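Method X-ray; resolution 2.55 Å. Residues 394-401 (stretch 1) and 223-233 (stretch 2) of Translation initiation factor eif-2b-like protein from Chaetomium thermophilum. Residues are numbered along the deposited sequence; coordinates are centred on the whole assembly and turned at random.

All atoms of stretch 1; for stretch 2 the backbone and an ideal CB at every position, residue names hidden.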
ATOM      1  N   THR A 394      -3.717  -3.617   6.190  1.00 35.04           N
ATOM      2  CA  THR A 394      -3.199  -3.676   7.555  1.00 35.36           C
ATOM      3  C   THR A 394      -1.680  -3.687   7.579  1.00 36.00           C
ATOM      4  O   THR A 394      -1.079  -3.190   8.526  1.00 37.98           O
ATOM      5  CB  THR A 394      -3.706  -4.931   8.324  1.00 30.64           C
ATOM      6  OG1 THR A 394      -3.310  -6.120   7.635  1.00 29.74           O
ATOM      7  CG2 THR A 394      -5.187  -4.910   8.452  1.00 28.33           C
ATOM      8  N   ILE A 395      -1.072  -4.251   6.538  1.00 35.93           N
ATOM      9  CA  ILE A 395       0.395  -4.394   6.436  1.00 38.92           C
ATOM     10  C   ILE A 395       1.102  -3.008   6.369  1.00 37.57           C
ATOM     11  O   ILE A 395       2.285  -2.887   6.649  1.00 39.08           O
ATOM     12  CB  ILE A 395       0.780  -5.264   5.182  1.00 34.58           C
ATOM     13  CG1 ILE A 395       2.223  -5.762   5.236  1.00 38.32           C
ATOM     14  CG2 ILE A 395       0.555  -4.505   3.871  1.00 31.56           C
ATOM     15  CD1 ILE A 395       2.454  -6.951   6.092  1.00 39.96           C
ATOM     16  N   ASN A 396       0.340  -1.979   6.009  1.00 35.93           N
ATOM     17  CA  ASN A 396       0.821  -0.606   5.945  1.00 36.15           C
ATOM     18  C   ASN A 396       0.797   0.105   7.320  1.00 36.23           C
ATOM     19  O   ASN A 396       1.310   1.208   7.448  1.00 35.87           O
ATOM     20  CB  ASN A 396      -0.009   0.199   4.929  1.00 34.07           C
ATOM     21  CG  ASN A 396       0.293  -0.176   3.474  1.00 37.52           C
ATOM     22  OD1 ASN A 396       1.449  -0.308   3.085  1.00 41.26           O
ATOM     23  ND2 ASN A 396      -0.750  -0.364   2.681  1.00 36.83           N
ATOM     24  N   PHE A 397       0.165  -0.506   8.319  1.00 36.33           N
ATOM     25  CA  PHE A 397       0.141   0.055   9.670  1.00 40.93           C
ATOM     26  C   PHE A 397       1.458  -0.118  10.388  1.00 49.50           C
ATOM     27  O   PHE A 397       2.159  -1.120  10.220  1.00 49.01           O
ATOM     28  CB  PHE A 397      -0.954  -0.584  10.527  1.00 36.52           C
ATOM     29  CG  PHE A 397      -2.338  -0.105  10.208  1.00 33.78           C
ATOM     30  CD1 PHE A 397      -2.855  -0.264   8.932  1.00 32.09           C
ATOM     31  CD2 PHE A 397      -3.147   0.433  11.191  1.00 33.37           C
ATOM     32  CE1 PHE A 397      -4.133   0.152   8.622  1.00 31.13           C
ATOM     33  CE2 PHE A 397      -4.434   0.849  10.902  1.00 33.52           C
ATOM     34  CZ  PHE A 397      -4.931   0.707   9.608  1.00 32.46           C
ATOM     35  N   ASP A 398       1.802   0.876  11.187  1.00 59.92           N
ATOM     36  CA  ASP A 398       2.935   0.749  12.076  1.00 71.07           C
ATOM     37  C   ASP A 398       2.399   0.059  13.316  1.00 80.24           C
ATOM     38  O   ASP A 398       1.708   0.667  14.110  1.00 80.73           O
ATOM     39  CB  ASP A 398       3.529   2.113  12.408  1.00 71.41           C
ATOM     40  CG  ASP A 398       4.809   2.014  13.204  1.00 73.83           C
ATOM     41  OD1 ASP A 398       5.132   2.971  13.933  1.00 74.32           O
ATOM     42  OD2 ASP A 398       5.500   0.982  13.092  1.00 75.96           O
ATOM     43  N   ARG A 399       2.654  -1.229  13.460  1.00 92.83           N
ATOM     44  CA  ARG A 399       2.097  -1.958  14.591  1.00105.25           C
ATOM     45  C   ARG A 399       3.069  -1.905  15.759  1.00121.68           C
ATOM     46  O   ARG A 399       2.659  -1.966  16.922  1.00125.74           O
ATOM     47  CB  ARG A 399       1.781  -3.404  14.205  1.00104.28           C
ATOM     48  CG  ARG A 399       1.343  -3.539  12.768  1.00100.87           C
ATOM     49  CD  ARG A 399       0.885  -4.938  12.449  1.00101.30           C
ATOM     50  NE  ARG A 399       0.867  -5.167  11.006  1.00101.84           N
ATOM     51  CZ  ARG A 399       1.593  -6.104  10.404  1.00107.46           C
ATOM     52  NH1 ARG A 399       1.535  -6.244   9.092  1.00107.21           N
ATOM     53  NH2 ARG A 399       2.372  -6.908  11.113  1.00112.06           N
ATOM     54  N   GLU A 400       4.353  -1.775  15.435  1.00134.66           N
ATOM     55  CA  GLU A 400       5.416  -1.658  16.432  1.00142.35           C
ATOM     56  C   GLU A 400       5.941  -0.223  16.578  1.00145.56           C
ATOM     57  O   GLU A 400       6.775   0.208  15.774  1.00153.39           O
ATOM     58  CB  GLU A 400       6.580  -2.579  16.066  1.00146.64           C
ATOM     59  CG  GLU A 400       6.410  -4.036  16.467  1.00149.72           C
ATOM     60  CD  GLU A 400       7.588  -4.532  17.295  1.00157.76           C
ATOM     61  OE1 GLU A 400       8.753  -4.292  16.877  1.00160.47           O
ATOM     62  OE2 GLU A 400       7.368  -5.153  18.372  1.00162.39           O
ATOM     63  N   ARG A 401       5.438   0.498  17.587  1.00141.66           N
ATOM     64  CA  ARG A 401       5.950   1.809  18.031  1.00139.28           C
ATOM     65  C   ARG A 401       5.099   2.387  19.166  1.00133.52           C
ATOM     66  O   ARG A 401       4.101   1.795  19.579  1.00127.42           O
ATOM     67  CB  ARG A 401       6.017   2.826  16.886  1.00135.42           C
ATOM     68  CG  ARG A 401       7.438   3.072  16.353  1.00129.59           C
ATOM     69  CD  ARG A 401       7.487   4.308  15.454  1.00121.15           C
ATOM     70  NE  ARG A 401       8.337   4.107  14.276  1.00121.43           N
ATOM     71  CZ  ARG A 401       8.435   4.962  13.257  1.00121.10           C
ATOM     72  NH1 ARG A 401       9.246   4.685  12.239  1.00119.65           N
ATOM     73  NH2 ARG A 401       7.726   6.090  13.247  1.00121.82           N
ATOM     74  N   UNK A 223       9.360   1.221   3.263  1.00 39.78           N
ATOM     75  CA  UNK A 223       8.037   1.533   3.779  1.00 38.08           C
ATOM     76  C   UNK A 223       7.669   0.575   4.945  1.00 43.93           C
ATOM     77  O   UNK A 223       8.347  -0.438   5.170  1.00 43.38           O
ATOM     78  CB  UNK A 223       7.002   1.441   2.656  1.00 38.08           C
ATOM     79  N   UNK A 224       6.611   0.898   5.690  1.00 42.89           N
ATOM     80  CA  UNK A 224       6.186   0.059   6.813  1.00 41.14           C
ATOM     81  C   UNK A 224       5.848  -1.355   6.341  1.00 39.95           C
ATOM     82  O   UNK A 224       6.146  -2.329   7.038  1.00 39.75           O
ATOM     83  CB  UNK A 224       4.978   0.681   7.517  1.00 41.14           C
ATOM     84  N   UNK A 225       5.261  -1.455   5.137  1.00 38.02           N
ATOM     85  CA  UNK A 225       4.836  -2.738   4.572  1.00 37.68           C
ATOM     86  C   UNK A 225       6.004  -3.716   4.455  1.00 36.07           C
ATOM     87  O   UNK A 225       5.904  -4.876   4.893  1.00 36.31           O
ATOM     88  CB  UNK A 225       4.197  -2.524   3.198  1.00 37.68           C
ATOM     89  N   UNK A 226       7.112  -3.216   3.911  1.00 34.57           N
ATOM     90  CA  UNK A 226       8.339  -3.977   3.802  1.00 34.24           C
ATOM     91  C   UNK A 226       8.899  -4.283   5.188  1.00 36.00           C
ATOM     92  O   UNK A 226       9.301  -5.406   5.464  1.00 37.60           O
ATOM     93  CB  UNK A 226       9.367  -3.217   2.961  1.00 34.24           C
ATOM     94  N   UNK A 227       8.901  -3.285   6.066  1.00 34.47           N
ATOM     95  CA  UNK A 227       9.407  -3.488   7.401  1.00 33.26           C
ATOM     96  C   UNK A 227       8.624  -4.581   8.111  1.00 34.44           C
ATOM     97  O   UNK A 227       9.217  -5.450   8.768  1.00 35.25           O
ATOM     98  CB  UNK A 227       9.351  -2.183   8.197  1.00 33.26           C
ATOM     99  N   UNK A 228       7.294  -4.539   7.984  1.00 34.21           N
ATOM    100  CA  UNK A 228       6.428  -5.532   8.632  1.00 34.91           C
ATOM    101  C   UNK A 228       6.623  -6.934   8.066  1.00 33.96           C
ATOM    102  O   UNK A 228       6.735  -7.903   8.811  1.00 37.02           O
ATOM    103  CB  UNK A 228       4.961  -5.123   8.484  1.00 34.91           C
ATOM    104  N   UNK A 229       6.675  -7.041   6.743  1.00 32.56           N
ATOM    105  CA  UNK A 229       6.839  -8.347   6.131  1.00 33.56           C
ATOM    106  C   UNK A 229       8.163  -9.005   6.553  1.00 34.89           C
ATOM    107  O   UNK A 229       8.210 -10.213   6.798  1.00 37.47           O
ATOM    108  CB  UNK A 229       6.772  -8.220   4.608  1.00 33.56           C
ATOM    109  N   UNK A 230       9.223  -8.197   6.624  1.00 33.81           N
ATOM    110  CA  UNK A 230      10.560  -8.638   7.007  1.00 34.00           C
ATOM    111  C   UNK A 230      10.578  -9.147   8.441  1.00 37.93           C
ATOM    112  O   UNK A 230      11.176 -10.190   8.737  1.00 41.41           O
ATOM    113  CB  UNK A 230      11.567  -7.498   6.841  1.00 34.00           C
ATOM    114  N   UNK A 231       9.911  -8.422   9.335  1.00 37.53           N
ATOM    115  CA  UNK A 231       9.819  -8.865  10.726  1.00 37.25           C
ATOM    116  C   UNK A 231       9.093 -10.204  10.796  1.00 37.12           C
ATOM    117  O   UNK A 231       9.542 -11.108  11.507  1.00 39.42           O
ATOM    118  CB  UNK A 231       9.101  -7.821  11.583  1.00 37.25           C
ATOM    119  N   UNK A 232       8.001 -10.345  10.037  1.00 33.55           N
ATOM    120  CA  UNK A 232       7.256 -11.613   9.995  1.00 36.07           C
ATOM    121  C   UNK A 232       8.070 -12.767   9.412  1.00 36.09           C
ATOM    122  O   UNK A 232       8.069 -13.870   9.966  1.00 38.71           O
ATOM    123  CB  UNK A 232       5.977 -11.434   9.175  1.00 36.07           C
ATOM    124  N   UNK A 233       8.795 -12.504   8.330  1.00 33.93           N
ATOM    125  CA  UNK A 233       9.633 -13.526   7.707  1.00 36.84           C
ATOM    126  C   UNK A 233      10.744 -13.990   8.632  1.00 38.67           C
ATOM    127  O   UNK A 233      11.008 -15.191   8.748  1.00 41.42           O
ATOM    128  CB  UNK A 233      10.234 -12.995   6.404  1.00 36.84           C
TER

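Position 223 lies just before the first helical turn, and its CA-to-CB bond points toward stretch 1, but no atom of that stretch comes within 5.5 Å of the ideal CB. The contact therefore leaves the choice open; an N-cap position often takes Ser, Thr, Asp or Asn. The deposited residue is Cys 223, whose carbonyl accepts the first backbone hydrogen bond of the helix, from position 227.

At position 224 the CA-to-CB bond points toward stretch 1, and the ideal CB sits 3.7 Å from Asn 396 O. Beyond it, the backbone of Phe 397 and the side chains of Asp 398 and Arg 401 border a space that a long apolar or aromatic group could enter; Leu, Met, Phe or Tyr would be reasonable. Phe 224 fills it. Asp 398 CG lies over one face of the ring, with Asp 398 CB 3.5 Å from Phe 224 CE2, while Asn 396 O meets the ring edge. Phe 224 CZ lies over one face of the Arg 401 guanidinium, with Arg 401 NH1 3.9 Å from Phe 224 CE1; the arginine is poorly ordered.

Position 225 is the closest point of the two backbones, its CA 4.7 Å from Asn 396 CA. The CB points sideways and already lies 3.5 Å from Asn 396 OD1, so a small residue such as Ala, Ser or Gly suits best. The CA of Ala 225 approaches Ile 395 O at 3.3 Å in a CA-H...O contact, and its CB packs 4.2 Å from Ile 395 CG2. A water accepts from Ala 225 N (3.0 Å) and donates to Asn 396 OD1 (2.9 Å).

Position 226 points away and is unconstrained by stretch 1; it is Met 226. At 227 there is room for a CB and nothing of stretch 1 nearby, so many residues would do; it is Gly 227.

Position 228 points toward stretch 1, where two carbonyls, Ile 395 O and Phe 397 O, call for a donor. Asn or Gln would offer an amide, and Ser, Thr or His a single donor group. Asn 228 ND2 donates to both Ile 395 O and Phe 397 O, each at 2.8 Å. Its CB also covers one face of the Arg 399 guanidinium.

At 229, a sideways CB 4.7 Å from Ile 395 CD1 is compatible with an apolar residue, whose size stretch 1 alone does not fix; Ala 229 is present. Position 230 is out of reach; it is Ile 230.

Position 231 points toward stretch 1 across open space; a long acidic chain would suit Arg 399, a long basic one Glu 400, and Gln is also possible. Arg 231 CD lies 4.3 Å from Glu 400 OE1. Arg 231 NH1 donates to Asn 228 OD1 (2.8 Å), yet lies 2.8 Å from Arg 399 NH2, a close pair of like charges.

Position 232 points sideways, but a chain reaching from here comes near the Arg 399 guanidinium, so Glu, Gln or a long apolar chain would do. Leu 232 CD1 reaches 4.2 Å from Arg 399 NH2, at the guanidinium edge. Position 233 is out of reach; it is Leu 233.

Stretch 2 223-233: CFAMGNAIRLL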
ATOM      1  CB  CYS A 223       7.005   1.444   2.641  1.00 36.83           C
ATOM      2  SG  CYS A 223       7.011  -0.122   1.675  1.00 49.03           S
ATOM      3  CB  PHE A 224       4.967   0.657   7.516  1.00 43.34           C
ATOM      4  CG  PHE A 224       5.273   1.869   8.332  1.00 45.28           C
ATOM      5  CD1 PHE A 224       6.569   2.185   8.670  1.00 46.23           C
ATOM      6  CD2 PHE A 224       4.261   2.696   8.771  1.00 48.55           C
ATOM      7  CE1 PHE A 224       6.856   3.326   9.421  1.00 47.88           C
ATOM      8  CE2 PHE A 224       4.550   3.834   9.524  1.00 50.07           C
ATOM      9  CZ  PHE A 224       5.860   4.133   9.844  1.00 49.55           C
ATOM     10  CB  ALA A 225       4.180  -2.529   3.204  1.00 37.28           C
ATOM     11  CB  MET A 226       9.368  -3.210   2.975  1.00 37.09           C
ATOM     12  CG  MET A 226       9.065  -3.177   1.492  1.00 39.61           C
ATOM     13  SD  MET A 226      10.107  -2.016   0.569  1.00 40.25           S
ATOM     14  CE  MET A 226      11.664  -2.909   0.648  1.00 43.43           C
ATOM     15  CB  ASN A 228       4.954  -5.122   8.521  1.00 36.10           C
ATOM     16  CG  ASN A 228       4.594  -3.996   9.471  1.00 36.79           C
ATOM     17  OD1 ASN A 228       5.102  -3.949  10.587  1.00 39.10           O
ATOM     18  ND2 ASN A 228       3.710  -3.084   9.037  1.00 34.89           N
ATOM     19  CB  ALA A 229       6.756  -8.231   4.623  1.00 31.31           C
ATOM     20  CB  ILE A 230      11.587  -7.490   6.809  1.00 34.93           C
ATOM     21  CG1 ILE A 230      11.896  -7.318   5.320  1.00 34.99           C
ATOM     22  CG2 ILE A 230      12.896  -7.745   7.560  1.00 34.87           C
ATOM     23  CD1 ILE A 230      12.754  -6.115   4.992  1.00 36.52           C
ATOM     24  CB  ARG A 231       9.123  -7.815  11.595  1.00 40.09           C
ATOM     25  CG  ARG A 231       8.782  -8.281  13.009  1.00 46.34           C
ATOM     26  CD  ARG A 231       8.073  -7.185  13.781  1.00 52.74           C
ATOM     27  NE  ARG A 231       7.045  -6.566  12.941  1.00 57.65           N
ATOM     28  CZ  ARG A 231       5.822  -7.061  12.742  1.00 60.76           C
ATOM     29  NH1 ARG A 231       4.982  -6.422  11.943  1.00 57.17           N
ATOM     30  NH2 ARG A 231       5.437  -8.190  13.335  1.00 63.90           N
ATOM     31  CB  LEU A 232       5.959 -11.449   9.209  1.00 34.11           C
ATOM     32  CG  LEU A 232       4.887 -10.571   9.857  1.00 36.02           C
ATOM     33  CD1 LEU A 232       3.752 -10.244   8.887  1.00 33.28           C
ATOM     34  CD2 LEU A 232       4.344 -11.260  11.096  1.00 34.24           C
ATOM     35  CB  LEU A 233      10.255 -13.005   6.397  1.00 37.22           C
ATOM     36  CG  LEU A 233      11.289 -13.905   5.696  1.00 39.04           C
ATOM     37  CD1 LEU A 233      10.710 -15.257   5.324  1.00 42.61           C
ATOM     38  CD2 LEU A 233      11.828 -13.230   4.448  1.00 37.64           C
TER
HETATM   39  O   HOH W   1       3.878   0.977   4.002  1.00 45.92           O
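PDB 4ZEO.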